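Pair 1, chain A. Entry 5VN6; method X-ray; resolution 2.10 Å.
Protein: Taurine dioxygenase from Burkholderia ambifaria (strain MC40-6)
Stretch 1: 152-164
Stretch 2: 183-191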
# COMPACT_ATOMS: atom_id res chain seq x y z
N GLN A 152 24.05 -5.29 -10.26
CA GLN A 152 24.66 -5.00 -8.97
C GLN A 152 24.29 -6.03 -7.91
O GLN A 152 25.12 -6.35 -7.04
CB GLN A 152 24.24 -3.60 -8.53
CG GLN A 152 24.65 -3.19 -7.11
CD GLN A 152 25.97 -2.43 -7.02
OE1 GLN A 152 26.92 -2.73 -7.74
NE2 GLN A 152 26.02 -1.44 -6.14
N ILE A 153 23.07 -6.57 -7.93
CA ILE A 153 22.60 -7.44 -6.84
C ILE A 153 22.71 -8.92 -7.17
O ILE A 153 22.42 -9.75 -6.30
CB ILE A 153 21.16 -7.09 -6.42
CG1 ILE A 153 20.15 -7.53 -7.49
CG2 ILE A 153 21.03 -5.58 -6.12
CD1 ILE A 153 18.69 -7.34 -7.09
N ALA A 154 23.13 -9.27 -8.39
CA ALA A 154 23.03 -10.66 -8.85
C ALA A 154 23.65 -11.66 -7.87
O ALA A 154 23.03 -12.68 -7.56
CB ALA A 154 23.67 -10.79 -10.23
N ASP A 155 24.84 -11.38 -7.35
CA ASP A 155 25.51 -12.32 -6.45
C ASP A 155 25.43 -11.92 -4.98
O ASP A 155 26.07 -12.56 -4.14
CB ASP A 155 26.97 -12.54 -6.88
CG ASP A 155 27.81 -11.26 -6.83
OD1 ASP A 155 27.45 -10.31 -6.11
OD2 ASP A 155 28.84 -11.21 -7.54
N LEU A 156 24.66 -10.89 -4.64
CA LEU A 156 24.60 -10.45 -3.26
C LEU A 156 23.88 -11.47 -2.38
O LEU A 156 22.94 -12.13 -2.80
CB LEU A 156 23.88 -9.09 -3.16
CG LEU A 156 24.67 -7.87 -3.64
CD1 LEU A 156 23.84 -6.56 -3.51
CD2 LEU A 156 26.00 -7.78 -2.86
N ARG A 157 24.34 -11.57 -1.14
CA ARG A 157 23.69 -12.35 -0.10
C ARG A 157 23.51 -11.44 1.10
O ARG A 157 24.24 -10.45 1.26
CB ARG A 157 24.51 -13.60 0.27
CG ARG A 157 24.91 -14.43 -0.94
CD ARG A 157 25.78 -15.67 -0.62
NE ARG A 157 25.13 -16.59 0.30
CZ ARG A 157 24.12 -17.39 -0.05
NH1 ARG A 157 23.65 -17.36 -1.29
NH2 ARG A 157 23.58 -18.21 0.84
N ALA A 158 22.55 -11.77 1.96
CA ALA A 158 22.20 -10.87 3.05
C ALA A 158 21.68 -11.69 4.22
O ALA A 158 21.24 -12.82 4.04
CB ALA A 158 21.16 -9.84 2.61
N ARG A 159 21.73 -11.11 5.42
CA ARG A 159 21.32 -11.82 6.63
C ARG A 159 19.98 -11.32 7.16
O ARG A 159 19.68 -10.11 7.08
CB ARG A 159 22.41 -11.73 7.72
CG ARG A 159 23.47 -12.84 7.52
CD ARG A 159 24.53 -12.94 8.60
NE ARG A 159 25.67 -13.73 8.12
CZ ARG A 159 25.71 -15.06 8.08
NH1 ARG A 159 24.70 -15.79 8.51
NH2 ARG A 159 26.78 -15.67 7.60
N HIS A 160 19.16 -12.26 7.65
CA HIS A 160 17.81 -12.04 8.16
C HIS A 160 17.78 -12.45 9.62
O HIS A 160 18.11 -13.59 9.95
CB HIS A 160 16.78 -12.86 7.38
CG HIS A 160 16.82 -12.64 5.91
ND1 HIS A 160 15.70 -12.33 5.18
CD2 HIS A 160 17.85 -12.68 5.02
CE1 HIS A 160 16.02 -12.21 3.91
NE2 HIS A 160 17.32 -12.39 3.78
N SER A 161 17.37 -11.53 10.49
CA SER A 161 17.66 -11.68 11.91
C SER A 161 16.38 -11.70 12.73
O SER A 161 15.57 -10.78 12.64
CB SER A 161 18.57 -10.54 12.40
OG SER A 161 18.61 -10.51 13.81
N ILE A 162 16.22 -12.73 13.56
CA ILE A 162 15.14 -12.64 14.54
C ILE A 162 15.61 -11.82 15.73
O ILE A 162 14.80 -11.18 16.42
CB ILE A 162 14.63 -14.03 14.96
CG1 ILE A 162 13.31 -13.89 15.71
CG2 ILE A 162 15.64 -14.73 15.86
CD1 ILE A 162 12.59 -15.19 15.95
N GLU A 163 16.93 -11.82 15.99
CA GLU A 163 17.49 -11.02 17.07
C GLU A 163 17.06 -9.56 16.98
O GLU A 163 16.66 -8.96 17.98
CB GLU A 163 19.02 -11.10 17.07
CG GLU A 163 19.61 -10.12 18.06
CD GLU A 163 21.12 -10.04 18.05
OE1 GLU A 163 21.74 -10.14 16.98
OE2 GLU A 163 21.68 -9.88 19.14
N ALA A 164 17.18 -8.96 15.79
CA ALA A 164 16.96 -7.54 15.60
C ALA A 164 15.49 -7.18 15.37
O ALA A 164 15.16 -5.99 15.32
CB ALA A 164 17.81 -7.01 14.43
N PRO A 183 20.48 -18.44 14.76
CA PRO A 183 21.49 -17.52 14.19
C PRO A 183 21.00 -16.83 12.92
O PRO A 183 20.27 -17.42 12.12
CB PRO A 183 22.69 -18.44 13.91
CG PRO A 183 22.49 -19.63 14.82
CD PRO A 183 21.00 -19.81 14.91
N ASP A 184 21.39 -15.56 12.76
CA ASP A 184 20.96 -14.76 11.61
C ASP A 184 21.23 -15.51 10.31
O ASP A 184 22.38 -15.81 9.99
CB ASP A 184 21.69 -13.41 11.58
CG ASP A 184 21.56 -12.62 12.89
OD1 ASP A 184 21.95 -11.43 12.89
OD2 ASP A 184 21.13 -13.16 13.93
N ALA A 185 20.17 -15.79 9.55
CA ALA A 185 20.28 -16.63 8.37
C ALA A 185 20.69 -15.81 7.16
O ALA A 185 20.10 -14.76 6.87
CB ALA A 185 18.95 -17.35 8.10
N GLU A 186 21.70 -16.29 6.44
CA GLU A 186 22.10 -15.68 5.19
C GLU A 186 21.31 -16.32 4.05
O GLU A 186 21.20 -17.55 3.99
CB GLU A 186 23.60 -15.84 4.94
CG GLU A 186 24.05 -15.29 3.60
CD GLU A 186 25.57 -15.26 3.47
OE1 GLU A 186 26.23 -14.54 4.24
OE2 GLU A 186 26.10 -15.99 2.60
N HIS A 187 20.79 -15.49 3.16
CA HIS A 187 20.02 -15.92 2.00
C HIS A 187 20.47 -15.15 0.77
O HIS A 187 20.89 -13.99 0.89
CB HIS A 187 18.52 -15.68 2.20
CG HIS A 187 17.94 -16.47 3.33
ND1 HIS A 187 17.94 -17.85 3.35
CD2 HIS A 187 17.36 -16.08 4.49
CE1 HIS A 187 17.39 -18.28 4.47
NE2 HIS A 187 17.00 -17.22 5.17
N PRO A 188 20.35 -15.74 -0.42
CA PRO A 188 20.58 -14.95 -1.63
C PRO A 188 19.61 -13.78 -1.68
O PRO A 188 18.44 -13.91 -1.33
CB PRO A 188 20.30 -15.95 -2.77
CG PRO A 188 19.38 -16.97 -2.14
CD PRO A 188 19.85 -17.09 -0.72
N VAL A 189 20.12 -12.63 -2.13
CA VAL A 189 19.29 -11.45 -2.34
C VAL A 189 18.35 -11.68 -3.51
O VAL A 189 17.19 -11.23 -3.50
CB VAL A 189 20.17 -10.21 -2.54
CG1 VAL A 189 19.35 -9.03 -3.08
CG2 VAL A 189 20.87 -9.83 -1.23
N VAL A 190 18.82 -12.37 -4.54
CA VAL A 190 18.00 -12.77 -5.68
C VAL A 190 17.75 -14.26 -5.52
O VAL A 190 18.68 -15.06 -5.68
CB VAL A 190 18.69 -12.47 -7.02
CG1 VAL A 190 17.80 -12.86 -8.19
CG2 VAL A 190 19.11 -11.03 -7.08
N ARG A 191 16.53 -14.63 -5.15
CA ARG A 191 16.20 -16.03 -4.92
C ARG A 191 15.54 -16.63 -6.15
O ARG A 191 14.68 -16.00 -6.78
CB ARG A 191 15.30 -16.21 -3.70
CG ARG A 191 14.89 -17.65 -3.44
CD ARG A 191 13.86 -17.75 -2.32
NE ARG A 191 13.55 -19.14 -2.00
CZ ARG A 191 12.80 -19.54 -0.97
NH1 ARG A 191 12.27 -18.64 -0.15
NH2 ARG A 191 12.59 -20.84 -0.76
O HOH W 1 21.73 -12.73 -5.12
O HOH W 2 25.53 -18.68 3.24
O HOH W 3 18.63 -12.16 1.24
O HOH W 4 20.96 -9.50 14.45
O HOH W 5 18.82 -13.94 15.22

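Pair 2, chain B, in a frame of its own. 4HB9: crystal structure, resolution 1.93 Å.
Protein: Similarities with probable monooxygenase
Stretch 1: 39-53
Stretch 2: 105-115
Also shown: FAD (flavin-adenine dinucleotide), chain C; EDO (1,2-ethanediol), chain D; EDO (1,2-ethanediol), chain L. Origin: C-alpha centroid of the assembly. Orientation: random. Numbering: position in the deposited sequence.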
# COMPACT_ATOMS: atom_id res chain seq x y z
N ILE B 39 -11.52 7.04 -11.90
CA ILE B 39 -10.12 7.03 -12.24
C ILE B 39 -9.51 5.74 -11.69
O ILE B 39 -9.86 5.30 -10.60
CB ILE B 39 -9.40 8.23 -11.60
CG1 ILE B 39 -10.20 9.53 -11.79
CG2 ILE B 39 -8.00 8.39 -12.17
CD1 ILE B 39 -10.39 9.94 -13.24
N LEU B 40 -8.61 5.14 -12.45
CA LEU B 40 -7.90 3.96 -11.96
C LEU B 40 -6.63 4.41 -11.25
O LEU B 40 -6.06 5.43 -11.61
CB LEU B 40 -7.55 3.05 -13.12
CG LEU B 40 -8.71 2.60 -14.01
CD1 LEU B 40 -8.14 1.76 -15.13
CD2 LEU B 40 -9.79 1.87 -13.24
N PRO B 41 -6.18 3.65 -10.24
CA PRO B 41 -4.84 3.90 -9.75
C PRO B 41 -3.79 3.65 -10.86
O PRO B 41 -3.94 2.74 -11.67
CB PRO B 41 -4.68 2.85 -8.63
CG PRO B 41 -5.61 1.76 -9.01
CD PRO B 41 -6.80 2.48 -9.59
N GLY B 42 -2.73 4.44 -10.85
CA GLY B 42 -1.72 4.39 -11.91
C GLY B 42 -0.51 3.54 -11.61
O GLY B 42 0.46 3.51 -12.40
N TYR B 43 -0.53 2.84 -10.48
CA TYR B 43 0.65 2.17 -10.01
C TYR B 43 0.50 0.68 -9.82
O TYR B 43 -0.59 0.12 -9.86
CB TYR B 43 1.16 2.83 -8.73
CG TYR B 43 0.18 2.80 -7.56
CD1 TYR B 43 -0.78 3.81 -7.41
CD2 TYR B 43 0.22 1.80 -6.61
CE1 TYR B 43 -1.67 3.80 -6.35
CE2 TYR B 43 -0.65 1.78 -5.53
CZ TYR B 43 -1.58 2.79 -5.40
OH TYR B 43 -2.44 2.77 -4.34
N GLY B 44 1.65 0.05 -9.63
CA GLY B 44 1.77 -1.36 -9.38
C GLY B 44 2.10 -1.69 -7.94
O GLY B 44 2.50 -0.85 -7.16
N ILE B 45 1.87 -2.93 -7.58
CA ILE B 45 2.19 -3.43 -6.24
C ILE B 45 3.07 -4.66 -6.42
O ILE B 45 2.84 -5.47 -7.30
CB ILE B 45 0.89 -3.75 -5.49
CG1 ILE B 45 0.26 -2.43 -5.05
CG2 ILE B 45 1.14 -4.63 -4.24
CD1 ILE B 45 -1.20 -2.54 -4.82
N HIS B 46 4.12 -4.75 -5.62
CA HIS B 46 4.98 -5.92 -5.60
C HIS B 46 4.59 -6.76 -4.40
O HIS B 46 4.62 -6.26 -3.29
CB HIS B 46 6.42 -5.50 -5.48
CG HIS B 46 6.91 -4.77 -6.68
ND1 HIS B 46 8.16 -4.20 -6.75
CD2 HIS B 46 6.32 -4.54 -7.88
CE1 HIS B 46 8.32 -3.63 -7.94
NE2 HIS B 46 7.21 -3.82 -8.64
N ILE B 47 4.21 -8.00 -4.65
CA ILE B 47 3.78 -8.91 -3.60
C ILE B 47 4.94 -9.78 -3.13
O ILE B 47 5.66 -10.41 -3.94
CB ILE B 47 2.59 -9.75 -4.10
CG1 ILE B 47 1.38 -8.85 -4.41
CG2 ILE B 47 2.24 -10.87 -3.12
CD1 ILE B 47 0.79 -8.12 -3.22
N ASN B 48 5.17 -9.79 -1.82
CA ASN B 48 6.25 -10.61 -1.28
C ASN B 48 5.69 -11.89 -0.66
O ASN B 48 4.52 -12.20 -0.85
CB ASN B 48 7.08 -9.79 -0.29
CG ASN B 48 6.32 -9.45 0.98
OD1 ASN B 48 5.32 -10.06 1.33
ND2 ASN B 48 6.80 -8.46 1.67
N SER B 49 6.52 -12.65 0.05
CA SER B 49 6.09 -13.96 0.53
C SER B 49 4.93 -13.89 1.53
O SER B 49 4.09 -14.79 1.55
CB SER B 49 7.27 -14.75 1.11
OG SER B 49 7.71 -14.17 2.31
N PHE B 50 4.85 -12.81 2.29
CA PHE B 50 3.77 -12.64 3.26
C PHE B 50 2.46 -12.35 2.56
O PHE B 50 1.44 -12.96 2.86
CB PHE B 50 4.10 -11.54 4.28
CG PHE B 50 5.30 -11.84 5.14
CD1 PHE B 50 5.21 -12.72 6.21
CD2 PHE B 50 6.52 -11.23 4.88
CE1 PHE B 50 6.32 -13.00 7.01
CE2 PHE B 50 7.64 -11.51 5.67
CZ PHE B 50 7.53 -12.39 6.73
N GLY B 51 2.50 -11.43 1.58
CA GLY B 51 1.36 -11.13 0.76
C GLY B 51 0.86 -12.31 -0.05
O GLY B 51 -0.35 -12.54 -0.14
N LYS B 52 1.80 -13.06 -0.62
CA LYS B 52 1.50 -14.22 -1.43
C LYS B 52 0.78 -15.29 -0.60
O LYS B 52 -0.23 -15.83 -1.03
CB LYS B 52 2.77 -14.80 -2.06
CG LYS B 52 2.49 -15.92 -3.05
CD LYS B 52 3.76 -16.51 -3.66
CE LYS B 52 3.49 -17.79 -4.45
NZ LYS B 52 2.97 -18.90 -3.59
N GLN B 53 1.31 -15.58 0.58
CA GLN B 53 0.68 -16.58 1.46
C GLN B 53 -0.72 -16.14 1.89
O GLN B 53 -1.69 -16.95 1.90
CB GLN B 53 1.58 -16.82 2.68
CG GLN B 53 1.07 -17.94 3.57
CD GLN B 53 1.81 -18.01 4.90
OE1 GLN B 53 2.23 -16.99 5.46
NE2 GLN B 53 1.90 -19.21 5.44
N GLN B 105 12.67 -12.86 -5.28
CA GLN B 105 11.78 -12.92 -6.45
C GLN B 105 10.31 -12.65 -6.08
O GLN B 105 9.62 -13.54 -5.60
CB GLN B 105 11.89 -14.29 -7.12
CG GLN B 105 11.28 -14.34 -8.52
CD GLN B 105 12.25 -13.91 -9.61
OE1 GLN B 105 13.10 -13.04 -9.40
NE2 GLN B 105 12.12 -14.52 -10.78
N ARG B 106 9.85 -11.43 -6.34
CA ARG B 106 8.50 -11.02 -5.95
C ARG B 106 7.51 -11.18 -7.11
O ARG B 106 7.90 -11.51 -8.24
CB ARG B 106 8.55 -9.58 -5.46
CG ARG B 106 9.03 -9.48 -4.02
CD ARG B 106 9.85 -8.23 -3.75
NE ARG B 106 10.13 -8.08 -2.32
CZ ARG B 106 10.99 -8.83 -1.61
NH1 ARG B 106 11.66 -9.82 -2.18
NH2 ARG B 106 11.16 -8.59 -0.32
N LEU B 107 6.23 -10.93 -6.82
CA LEU B 107 5.19 -10.92 -7.83
C LEU B 107 4.72 -9.50 -8.07
O LEU B 107 4.39 -8.78 -7.13
CB LEU B 107 4.04 -11.81 -7.38
CG LEU B 107 4.44 -13.28 -7.32
CD1 LEU B 107 3.43 -14.09 -6.51
CD2 LEU B 107 4.57 -13.83 -8.72
N SER B 108 4.66 -9.12 -9.32
CA SER B 108 4.34 -7.77 -9.71
C SER B 108 2.97 -7.76 -10.37
O SER B 108 2.70 -8.58 -11.24
CB SER B 108 5.44 -7.23 -10.65
OG SER B 108 5.10 -5.96 -11.14
N ILE B 109 2.09 -6.89 -9.91
CA ILE B 109 0.74 -6.78 -10.46
C ILE B 109 0.30 -5.31 -10.40
O ILE B 109 0.83 -4.53 -9.61
CB ILE B 109 -0.23 -7.72 -9.71
CG1 ILE B 109 -1.59 -7.81 -10.42
CG2 ILE B 109 -0.28 -7.32 -8.24
CD1 ILE B 109 -2.52 -8.91 -9.90
N SER B 110 -0.64 -4.90 -11.25
CA SER B 110 -1.15 -3.55 -11.15
C SER B 110 -2.08 -3.50 -9.94
O SER B 110 -2.70 -4.50 -9.59
CB SER B 110 -1.90 -3.10 -12.41
OG SER B 110 -3.06 -3.88 -12.60
N ARG B 111 -2.16 -2.33 -9.31
CA ARG B 111 -3.16 -2.14 -8.26
C ARG B 111 -4.57 -2.38 -8.79
O ARG B 111 -5.38 -3.04 -8.13
CB ARG B 111 -3.07 -0.78 -7.61
CG ARG B 111 -4.14 -0.65 -6.52
CD ARG B 111 -4.00 0.56 -5.63
NE ARG B 111 -5.05 0.54 -4.61
CZ ARG B 111 -4.85 0.31 -3.30
NH1 ARG B 111 -3.64 0.11 -2.82
NH2 ARG B 111 -5.89 0.28 -2.48
N THR B 112 -4.86 -1.90 -10.00
CA THR B 112 -6.21 -2.07 -10.55
C THR B 112 -6.58 -3.56 -10.72
O THR B 112 -7.65 -3.98 -10.30
CB THR B 112 -6.48 -1.27 -11.84
OG1 THR B 112 -7.82 -1.52 -12.29
CG2 THR B 112 -5.52 -1.66 -12.96
N GLU B 113 -5.68 -4.38 -11.27
CA GLU B 113 -5.97 -5.81 -11.39
C GLU B 113 -6.12 -6.50 -10.05
O GLU B 113 -6.98 -7.35 -9.90
CB GLU B 113 -4.90 -6.55 -12.20
CG GLU B 113 -4.87 -6.24 -13.70
CD GLU B 113 -3.53 -6.67 -14.30
OE1 GLU B 113 -2.47 -6.12 -13.88
OE2 GLU B 113 -3.51 -7.65 -15.08
N LEU B 114 -5.24 -6.18 -9.11
CA LEU B 114 -5.28 -6.78 -7.80
C LEU B 114 -6.62 -6.48 -7.14
O LEU B 114 -7.26 -7.40 -6.59
CB LEU B 114 -4.12 -6.32 -6.94
CG LEU B 114 -4.04 -6.89 -5.53
CD1 LEU B 114 -3.96 -8.40 -5.55
CD2 LEU B 114 -2.86 -6.30 -4.81
N LYS B 115 -7.08 -5.23 -7.24
CA LYS B 115 -8.40 -4.86 -6.65
C LYS B 115 -9.57 -5.60 -7.31
O LYS B 115 -10.49 -6.05 -6.63
CB LYS B 115 -8.65 -3.36 -6.68
CG LYS B 115 -7.85 -2.56 -5.65
CD LYS B 115 -8.05 -3.01 -4.20
CE LYS B 115 -9.51 -3.02 -3.72
NZ LYS B 115 -10.19 -1.73 -4.00
PA FAD C . -6.36 0.85 1.31
O1A FAD C . -5.99 -0.25 0.34
O2A FAD C . -6.00 2.29 1.15
O5B FAD C . -7.93 0.75 1.58
C5B FAD C . -8.61 1.65 2.44
C4B FAD C . -10.06 1.60 1.99
O4B FAD C . -10.87 2.25 2.99
C3B FAD C . -10.32 2.30 0.64
O3B FAD C . -11.14 1.50 -0.21
C2B FAD C . -11.01 3.58 1.08
O2B FAD C . -11.89 4.14 0.12
C1B FAD C . -11.78 3.09 2.31
N9A FAD C . -12.18 4.13 3.27
C8A FAD C . -11.41 5.14 3.77
N7A FAD C . -12.10 5.87 4.69
C5A FAD C . -13.33 5.31 4.77
C6A FAD C . -14.55 5.61 5.54
N6A FAD C . -14.51 6.67 6.37
N1A FAD C . -15.63 4.83 5.36
C2A FAD C . -15.61 3.77 4.52
N3A FAD C . -14.54 3.43 3.78
C4A FAD C . -13.38 4.16 3.86
N1 FAD C . 2.58 -1.86 -1.00
C2 FAD C . 3.30 -2.99 -1.18
O2 FAD C . 3.29 -3.94 -0.31
N3 FAD C . 4.05 -3.15 -2.29
C4 FAD C . 4.19 -2.23 -3.24
O4 FAD C . 4.92 -2.45 -4.25
C4X FAD C . 3.47 -0.96 -3.10
N5 FAD C . 3.55 0.03 -4.03
C5X FAD C . 2.87 1.19 -3.84
C6 FAD C . 2.95 2.22 -4.77
C7 FAD C . 2.25 3.42 -4.60
C7M FAD C . 2.34 4.54 -5.61
C8 FAD C . 1.42 3.60 -3.40
C8M FAD C . 0.64 4.88 -3.19
C9 FAD C . 1.33 2.58 -2.46
C9A FAD C . 2.02 1.37 -2.63
N10 FAD C . 1.92 0.33 -1.67
C10 FAD C . 2.65 -0.84 -1.87
C1' FAD C . 1.14 0.47 -0.43
C2' FAD C . -0.27 -0.12 -0.53
O2' FAD C . -0.93 0.35 -1.69
C3' FAD C . -1.06 0.28 0.70
O3' FAD C . -0.23 0.12 1.85
C4' FAD C . -2.29 -0.61 0.86
O4' FAD C . -3.28 -0.14 -0.04
C5' FAD C . -2.85 -0.59 2.26
O5' FAD C . -3.98 -1.44 2.27
P FAD C . -5.22 -1.02 3.20
O1P FAD C . -6.27 -2.07 2.91
O2P FAD C . -4.73 -0.79 4.60
O3P FAD C . -5.74 0.43 2.73
C1 EDO D . 10.32 -12.70 0.46
O1 EDO D . 9.49 -12.15 -0.58
C2 EDO D . 10.48 -11.74 1.64
O2 EDO D . 9.21 -11.37 2.20
C1 EDO L . -12.74 0.83 -4.40
O1 EDO L . -13.11 -0.12 -3.39
C2 EDO L . -12.55 2.17 -3.72
O2 EDO L . -11.40 2.14 -2.87
O HOH W 6 -3.01 0.12 -11.13
O HOH W 7 7.69 -5.91 -1.89

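What backbone arrangement do the two pairs share? In each, two short strands run antiparallel and four bridges set the register, and 14 central residues superpose with an RMSD of 0.6 Å. Arg A157, Ala A158, Arg A159 and His A160 fall on Gly B44, Ile B45, His B46 and Ile B47; across from them, Ala A185 to Pro A188 fall on Leu B107 to Ser B110. The five backbone hydrogen bonds match as well. Val A189 N donates to Leu A156 O at 2.9 Å, as Arg B111 N donates to Tyr B43 O at 3.0 Å. Ala A158 and His A187 exchange two bonds, as do Ile B45 and Ile B109, and the same holds for His A160 with Ala A185 and Ile B47 with Leu B107.

How is the sheet face carrying Ala A158, His A160, Ala A185 and His A187 filled in each pair? Pair 1 alternates small and aromatic residues. The edge of the His A187 ring turns toward the face of His A160, with centroids 4.8 Å apart and planes at 77°, while Ala A158 CB lies 3.9 Å from Val A189 CG2. Pair 2 places Ile B45, Ile B47, Leu B107 and Ile B109 at these positions, so packing is aliphatic: Ile B47 CB meets Leu B107 CB at 4.1 Å. Leu B114, from the helix that follows the second strand, adds its CD2 4.1 Å from Ile B45 CD1.

What occupies the other face? In pair 1 it is charge. Arg A159 and Glu A186 lie side by side, and Glu A186 OE2 also receives a short 2.6 Å hydrogen bond from Arg A157 NE, part of a salt bridge. Arg A159 NH2 is 3.6 Å from Glu A186 OE1, a contact of charges alone because the oxygen lies well out of the guanidinium plane; Arg A159 NH1 instead donates to Asp A184 O at 2.8 Å. In pair 2, His B46 and Ser B108 occupy the positions of Arg A159 and Glu A186, with His B46 CD2 3.8 Å from Ser B108 OG. Gly B44 lies at the position of Arg A157 and has no side chain to reach across the strands.

How do the pairs use the matched positions beside the strands differently? At Leu A156 and Tyr B43, and at Val A189 and Arg B111, pair 1 makes an apolar contact where pair 2 binds the cofactor. Leu A156 CB packs 3.7 Å from Val A189 CG2. The Tyr B43 ring instead has the flavin over one face and Arg B111 CB over the opposite one, and Arg B111 continues to FAD, donating from NH1 to O4' at 2.8 Å and from NH2 to O1A at 2.9 Å. The strand backbone joins in: His B46 N donates to FAD O4 at 2.8 Å. Such flavin contacts suit a probable monooxygenase.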